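Local coordinates for fructose-bisphosphate aldolase class I (Thermoproteus tenax, PDB 1W8S), which is a class I aldolase of the DeoC/LacD family, built as a TIM barrel, with 1,6-di-O-phosphono-beta-D-fructofuranose bound in its pocket, at residues E[33-46]-E[230-242]. The protein carries 2 engineered substitutions. Numbering follows the deposited sequence. Where two conformers were deposited one is given.
With FBP (1,6-di-O-phosphono-beta-D-fructofuranose), chain O.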
loop_
_atom_site.group_PDB
_atom_site.type_symbol
_atom_site.label_atom_id
_atom_site.label_comp_id
_atom_site.label_asym_id
_atom_site.label_seq_id
_atom_site.Cartn_x
_atom_site.Cartn_y
_atom_site.Cartn_z
ATOM N N ASP E 33 -21.680 21.207 -14.837
ATOM C CA ASP E 33 -20.909 22.114 -15.730
ATOM C C ASP E 33 -21.575 22.242 -17.108
ATOM O O ASP E 33 -21.382 23.249 -17.777
ATOM C CB ASP E 33 -19.449 21.584 -15.923
ATOM C CG ASP E 33 -18.428 22.117 -14.856
ATOM O OD1 ASP E 33 -18.826 22.824 -13.890
ATOM O OD2 ASP E 33 -17.200 21.899 -14.929
ATOM N N PHE E 34 -22.347 21.232 -17.521
ATOM C CA PHE E 34 -22.880 21.141 -18.882
ATOM C C PHE E 34 -24.292 21.677 -19.083
ATOM O O PHE E 34 -24.738 21.723 -20.215
ATOM C CB PHE E 34 -22.875 19.684 -19.380
ATOM C CG PHE E 34 -21.523 19.015 -19.336
ATOM C CD1 PHE E 34 -20.353 19.729 -19.570
ATOM C CD2 PHE E 34 -21.432 17.646 -19.068
ATOM C CE1 PHE E 34 -19.096 19.089 -19.530
ATOM C CE2 PHE E 34 -20.181 16.996 -19.036
ATOM C CZ PHE E 34 -19.020 17.726 -19.245
ATOM N N MET E 35 -25.002 22.037 -18.013
ATOM C CA MET E 35 -26.395 22.525 -18.125
ATOM C C MET E 35 -26.516 23.881 -18.856
ATOM O O MET E 35 -27.476 24.109 -19.606
ATOM C CB MET E 35 -27.053 22.630 -16.737
ATOM C CG MET E 35 -27.203 21.273 -16.016
ATOM S SD MET E 35 -28.901 20.920 -15.476
ATOM C CE MET E 35 -29.742 20.679 -17.074
ATOM N N ASP E 36 -25.559 24.780 -18.645
ATOM C CA ASP E 36 -25.602 26.117 -19.275
ATOM C C ASP E 36 -25.730 26.040 -20.810
ATOM O O ASP E 36 -26.462 26.825 -21.422
ATOM C CB ASP E 36 -24.343 26.922 -18.905
ATOM C CG ASP E 36 -24.379 27.453 -17.464
ATOM O OD1 ASP E 36 -25.457 27.404 -16.820
ATOM O OD2 ASP E 36 -23.380 27.955 -16.899
ATOM N N ASN E 37 -25.009 25.082 -21.401
ATOM C CA ASN E 37 -24.926 24.881 -22.844
ATOM C C ASN E 37 -24.939 23.366 -23.053
ATOM O O ASN E 37 -23.881 22.779 -23.230
ATOM C CB ASN E 37 -23.622 25.533 -23.367
ATOM C CG ASN E 37 -23.418 25.382 -24.870
ATOM O OD1 ASN E 37 -24.374 25.428 -25.649
ATOM N ND2 ASN E 37 -22.153 25.227 -25.287
ATOM N N PRO E 38 -26.119 22.739 -22.980
ATOM C CA PRO E 38 -26.238 21.273 -22.977
ATOM C C PRO E 38 -25.445 20.542 -24.055
ATOM O O PRO E 38 -25.067 19.397 -23.808
ATOM C CB PRO E 38 -27.742 21.011 -23.169
ATOM C CG PRO E 38 -28.448 22.274 -22.803
ATOM C CD PRO E 38 -27.432 23.387 -22.819
ATOM N N ASP E 39 -25.228 21.166 -25.217
ATOM C CA ASP E 39 -24.416 20.542 -26.251
ATOM C C ASP E 39 -23.019 20.221 -25.732
ATOM O O ASP E 39 -22.367 19.343 -26.282
ATOM C CB ASP E 39 -24.268 21.439 -27.475
ATOM C CG ASP E 39 -25.586 21.674 -28.217
ATOM O OD1 ASP E 39 -26.531 20.858 -28.091
ATOM O OD2 ASP E 39 -25.739 22.673 -28.954
ATOM N N SER E 40 -22.550 20.949 -24.714
ATOM C CA SER E 40 -21.231 20.682 -24.113
ATOM C C SER E 40 -21.051 19.297 -23.462
ATOM O O SER E 40 -19.907 18.888 -23.235
ATOM C CB SER E 40 -20.848 21.765 -23.088
ATOM O OG SER E 40 -21.659 21.724 -21.928
ATOM N N ALA E 41 -22.154 18.627 -23.138
ATOM C CA ALA E 41 -22.135 17.213 -22.694
ATOM C C ALA E 41 -21.807 16.212 -23.786
ATOM O O ALA E 41 -21.484 15.070 -23.499
ATOM C CB ALA E 41 -23.486 16.829 -22.099
ATOM N N ASP E 42 -21.912 16.631 -25.039
ATOM C CA ASP E 42 -21.629 15.772 -26.188
ATOM C C ASP E 42 -20.158 15.952 -26.621
ATOM O O ASP E 42 -19.795 17.042 -27.131
ATOM C CB ASP E 42 -22.577 16.172 -27.334
ATOM C CG ASP E 42 -22.396 15.314 -28.565
ATOM O OD1 ASP E 42 -21.498 14.437 -28.567
ATOM O OD2 ASP E 42 -23.145 15.428 -29.558
ATOM N N PRO E 43 -19.299 14.936 -26.410
ATOM C CA PRO E 43 -17.900 15.060 -26.802
ATOM C C PRO E 43 -17.710 15.322 -28.303
ATOM O O PRO E 43 -16.722 15.970 -28.670
ATOM C CB PRO E 43 -17.276 13.721 -26.355
ATOM C CG PRO E 43 -18.148 13.214 -25.333
ATOM C CD PRO E 43 -19.566 13.601 -25.839
ATOM N N GLU E 44 -18.639 14.877 -29.156
ATOM C CA GLU E 44 -18.559 15.189 -30.582
ATOM C C GLU E 44 -18.624 16.694 -30.831
ATOM O O GLU E 44 -17.918 17.212 -31.679
ATOM C CB GLU E 44 -19.658 14.476 -31.387
ATOM C CG GLU E 44 -19.616 12.950 -31.296
ATOM C CD GLU E 44 -20.634 12.235 -32.201
ATOM O OE1 GLU E 44 -20.558 10.995 -32.282
ATOM O OE2 GLU E 44 -21.524 12.883 -32.801
ATOM N N TYR E 45 -19.475 17.391 -30.084
ATOM C CA TYR E 45 -19.579 18.845 -30.159
ATOM C C TYR E 45 -18.262 19.499 -29.748
ATOM O O TYR E 45 -17.808 20.428 -30.380
ATOM C CB TYR E 45 -20.716 19.316 -29.252
ATOM C CG TYR E 45 -20.746 20.785 -28.977
ATOM C CD1 TYR E 45 -21.341 21.679 -29.881
ATOM C CD2 TYR E 45 -20.203 21.287 -27.819
ATOM C CE1 TYR E 45 -21.374 23.034 -29.602
ATOM C CE2 TYR E 45 -20.224 22.623 -27.539
ATOM C CZ TYR E 45 -20.797 23.500 -28.427
ATOM O OH TYR E 45 -20.810 24.834 -28.089
ATOM N N ILE E 46 -17.658 18.994 -28.680
ATOM C CA ILE E 46 -16.363 19.495 -28.207
ATOM C C ILE E 46 -15.239 19.364 -29.264
ATOM O O ILE E 46 -14.425 20.278 -29.439
ATOM C CB ILE E 46 -15.960 18.782 -26.917
ATOM C CG1 ILE E 46 -16.981 19.061 -25.803
ATOM C CG2 ILE E 46 -14.554 19.188 -26.477
ATOM C CD1 ILE E 46 -17.093 20.512 -25.394
ATOM N N VAL E 230 -8.276 25.792 -21.588
ATOM C CA VAL E 230 -9.544 26.425 -21.244
ATOM C C VAL E 230 -10.690 25.448 -21.528
ATOM O O VAL E 230 -10.716 24.791 -22.561
ATOM C CB VAL E 230 -9.738 27.748 -22.071
ATOM C CG1 VAL E 230 -9.681 27.500 -23.579
ATOM C CG2 VAL E 230 -11.019 28.496 -21.696
ATOM N N GLY E 231 -11.636 25.371 -20.595
ATOM C CA GLY E 231 -12.816 24.558 -20.739
ATOM C C GLY E 231 -14.052 25.417 -20.587
ATOM O O GLY E 231 -14.638 25.831 -21.583
ATOM N N ARG E 232 -14.423 25.731 -19.350
ATOM C CA ARG E 232 -15.702 26.394 -19.078
ATOM C C ARG E 232 -15.860 27.725 -19.788
ATOM O O ARG E 232 -16.929 28.028 -20.314
ATOM C CB ARG E 232 -15.898 26.584 -17.572
ATOM C CG ARG E 232 -16.060 25.247 -16.819
ATOM C CD ARG E 232 -15.965 25.401 -15.314
ATOM N NE ARG E 232 -14.554 25.370 -14.950
ATOM C CZ ARG E 232 -14.105 25.431 -13.731
ATOM N NH1 ARG E 232 -14.942 25.512 -12.714
ATOM N NH2 ARG E 232 -12.800 25.406 -13.526
ATOM N N ASN E 233 -14.802 28.536 -19.816
ATOM C CA ASN E 233 -14.908 29.866 -20.443
ATOM C C ASN E 233 -15.078 29.818 -21.964
ATOM O O ASN E 233 -15.355 30.842 -22.581
ATOM C CB ASN E 233 -13.723 30.751 -20.067
ATOM C CG ASN E 233 -13.946 31.474 -18.781
ATOM O OD1 ASN E 233 -14.780 32.393 -18.714
ATOM N ND2 ASN E 233 -13.281 31.025 -17.724
ATOM N N VAL E 234 -14.920 28.643 -22.562
ATOM C CA VAL E 234 -15.366 28.402 -23.924
ATOM C C VAL E 234 -16.707 27.640 -23.939
ATOM O O VAL E 234 -17.706 28.187 -24.362
ATOM C CB VAL E 234 -14.275 27.701 -24.780
ATOM C CG1 VAL E 234 -14.805 27.313 -26.159
ATOM C CG2 VAL E 234 -13.081 28.641 -24.951
ATOM N N TRP E 235 -16.747 26.390 -23.483
ATOM C CA TRP E 235 -17.947 25.571 -23.748
ATOM C C TRP E 235 -19.126 25.741 -22.805
ATOM O O TRP E 235 -20.202 25.213 -23.094
ATOM C CB TRP E 235 -17.620 24.092 -23.973
ATOM C CG TRP E 235 -16.774 23.468 -22.962
ATOM C CD1 TRP E 235 -15.487 23.058 -23.109
ATOM C CD2 TRP E 235 -17.151 23.129 -21.632
ATOM N NE1 TRP E 235 -15.030 22.491 -21.940
ATOM C CE2 TRP E 235 -16.039 22.517 -21.020
ATOM C CE3 TRP E 235 -18.317 23.292 -20.877
ATOM C CZ2 TRP E 235 -16.052 22.100 -19.705
ATOM C CZ3 TRP E 235 -18.327 22.829 -19.575
ATOM C CH2 TRP E 235 -17.212 22.270 -19.005
ATOM N N GLN E 236 -18.969 26.491 -21.715
ATOM C CA GLN E 236 -20.152 26.899 -20.933
ATOM C C GLN E 236 -20.863 28.117 -21.534
ATOM O O GLN E 236 -21.885 28.545 -20.991
ATOM C CB GLN E 236 -19.822 27.216 -19.468
ATOM C CG GLN E 236 -19.696 26.008 -18.571
ATOM C CD GLN E 236 -19.752 26.361 -17.074
ATOM O OE1 GLN E 236 -19.064 27.274 -16.607
ATOM N NE2 GLN E 236 -20.558 25.616 -16.331
ATOM N N ARG E 237 -20.318 28.687 -22.616
ATOM C CA ARG E 237 -20.962 29.799 -23.324
ATOM C C ARG E 237 -21.818 29.313 -24.485
ATOM O O ARG E 237 -21.407 28.453 -25.240
ATOM C CB ARG E 237 -19.919 30.778 -23.843
ATOM C CG ARG E 237 -19.032 31.288 -22.754
ATOM C CD ARG E 237 -18.014 32.303 -23.208
ATOM N NE ARG E 237 -17.209 32.795 -22.081
ATOM C CZ ARG E 237 -17.671 33.597 -21.138
ATOM N NH1 ARG E 237 -18.920 34.021 -21.180
ATOM N NH2 ARG E 237 -16.878 33.983 -20.138
ATOM N N ARG E 238 -23.014 29.879 -24.625
ATOM C CA ARG E 238 -23.880 29.548 -25.756
ATOM C C ARG E 238 -23.296 30.085 -27.067
ATOM O O ARG E 238 -23.570 29.529 -28.134
ATOM C CB ARG E 238 -25.292 30.084 -25.538
ATOM C CG ARG E 238 -26.136 29.224 -24.583
ATOM C CD ARG E 238 -27.300 30.004 -23.953
ATOM N NE ARG E 238 -26.801 31.235 -23.324
ATOM C CZ ARG E 238 -27.458 32.396 -23.225
ATOM N NH1 ARG E 238 -28.706 32.534 -23.691
ATOM N NH2 ARG E 238 -26.852 33.429 -22.635
ATOM N N ASP E 239 -22.481 31.142 -26.970
ATOM C CA ASP E 239 -21.698 31.641 -28.115
ATOM C C ASP E 239 -20.266 31.061 -28.109
ATOM O O ASP E 239 -19.284 31.772 -28.372
ATOM C CB ASP E 239 -21.694 33.192 -28.158
ATOM C CG ASP E 239 -20.884 33.836 -27.007
ATOM O OD1 ASP E 239 -20.854 33.268 -25.889
ATOM O OD2 ASP E 239 -20.256 34.918 -27.130
ATOM N N ALA E 240 -20.164 29.761 -27.819
ATOM C CA ALA E 240 -18.858 29.105 -27.615
ATOM C C ALA E 240 -17.912 29.340 -28.788
ATOM O O ALA E 240 -16.784 29.767 -28.587
ATOM C CB ALA E 240 -19.027 27.610 -27.373
ATOM N N LEU E 241 -18.385 29.091 -30.006
ATOM C CA LEU E 241 -17.522 29.175 -31.181
ATOM C C LEU E 241 -17.057 30.602 -31.467
ATOM O O LEU E 241 -15.867 30.809 -31.715
ATOM C CB LEU E 241 -18.193 28.567 -32.392
ATOM C CG LEU E 241 -17.384 28.681 -33.685
ATOM C CD1 LEU E 241 -16.038 27.965 -33.585
ATOM C CD2 LEU E 241 -18.224 28.155 -34.826
ATOM N N LYS E 242 -17.968 31.576 -31.408
ATOM C CA LYS E 242 -17.615 32.992 -31.598
ATOM C C LYS E 242 -16.518 33.422 -30.627
ATOM O O LYS E 242 -15.504 33.985 -31.024
ATOM C CB LYS E 242 -18.845 33.896 -31.421
ATOM C CG LYS E 242 -18.605 35.381 -31.757
ATOM C CD LYS E 242 -19.880 36.235 -31.618
ATOM C CE LYS E 242 -19.655 37.660 -32.132
ATOM N NZ LYS E 242 -20.305 37.901 -33.462
HETATM P P1 FBP O . -11.317 25.246 -17.024
HETATM O O1P FBP O . -12.762 24.957 -17.149
HETATM O O2P FBP O . -10.766 26.320 -18.010
HETATM O O3P FBP O . -10.898 25.687 -15.618
HETATM O O1 FBP O . -10.561 23.886 -17.371
HETATM C C1 FBP O . -9.161 23.774 -17.229
HETATM C C2 FBP O . -8.851 22.825 -16.062
HETATM O O2 FBP O . -7.423 22.757 -15.849
HETATM C C3 FBP O . -9.400 21.404 -16.248
HETATM O O3 FBP O . -8.633 20.574 -17.105
HETATM C C4 FBP O . -9.427 20.919 -14.799
HETATM O O4 FBP O . -10.324 19.853 -14.537
HETATM C C5 FBP O . -9.889 22.173 -14.072
HETATM O O5 FBP O . -9.420 23.296 -14.839
HETATM C C6 FBP O . -9.342 22.199 -12.649
HETATM O O6 FBP O . -9.707 23.424 -12.039
HETATM P P2 FBP O . -10.528 23.451 -10.645
HETATM O O4P FBP O . -11.475 24.625 -10.730
HETATM O O5P FBP O . -11.210 22.100 -10.423
HETATM O O6P FBP O . -9.592 23.813 -9.477
#
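The chain at 33-46 runs past the short helix 232-235 and the turn after it, closest where the CA atoms of Asn37 and Gln236 lie 5.5 Å apart, and an amide from each segment ties into the backbone of the other. Asn37 holds its CG anti to the backbone N (chi1 180°), which carries ND2 to Trp235 O at 2.9 Å in a nearly straight bond. The same ND2 donates to Tyr45 OH, also in the amide plane, so two acceptors fix the rotation of this buried group. Gln236 returns the grip, its extended chain bringing NE2 to Asp33 O at 2.9 Å.

Beside these two bonds the indole of Trp235 packs against 33-46. Phe34 directs its edge at the face of the six-membered ring, offset, with centroids 5.4 Å apart; Ser40 CB lies near Trp235 CE3 and Ile46 CD1 3.8 Å from Trp235 CD1, both obliquely. NE1, in the five-membered ring, donates a hydrogen bond to Ala22 O. Asp33 OD2, held by His29, lies 3.7 Å from Arg232 CD, while the bent Arg232 side chain sends NE to FBP O1P (2.9 Å) and NH2 to O3P of the same phosphate and O4P of the other, bridging the two. Gly231 N and Arg232 N donate to the first, where helix 232-235 begins. This helix start after the eighth barrel strand, 227-230, is the phosphate-binding site characteristic of many TIM barrels.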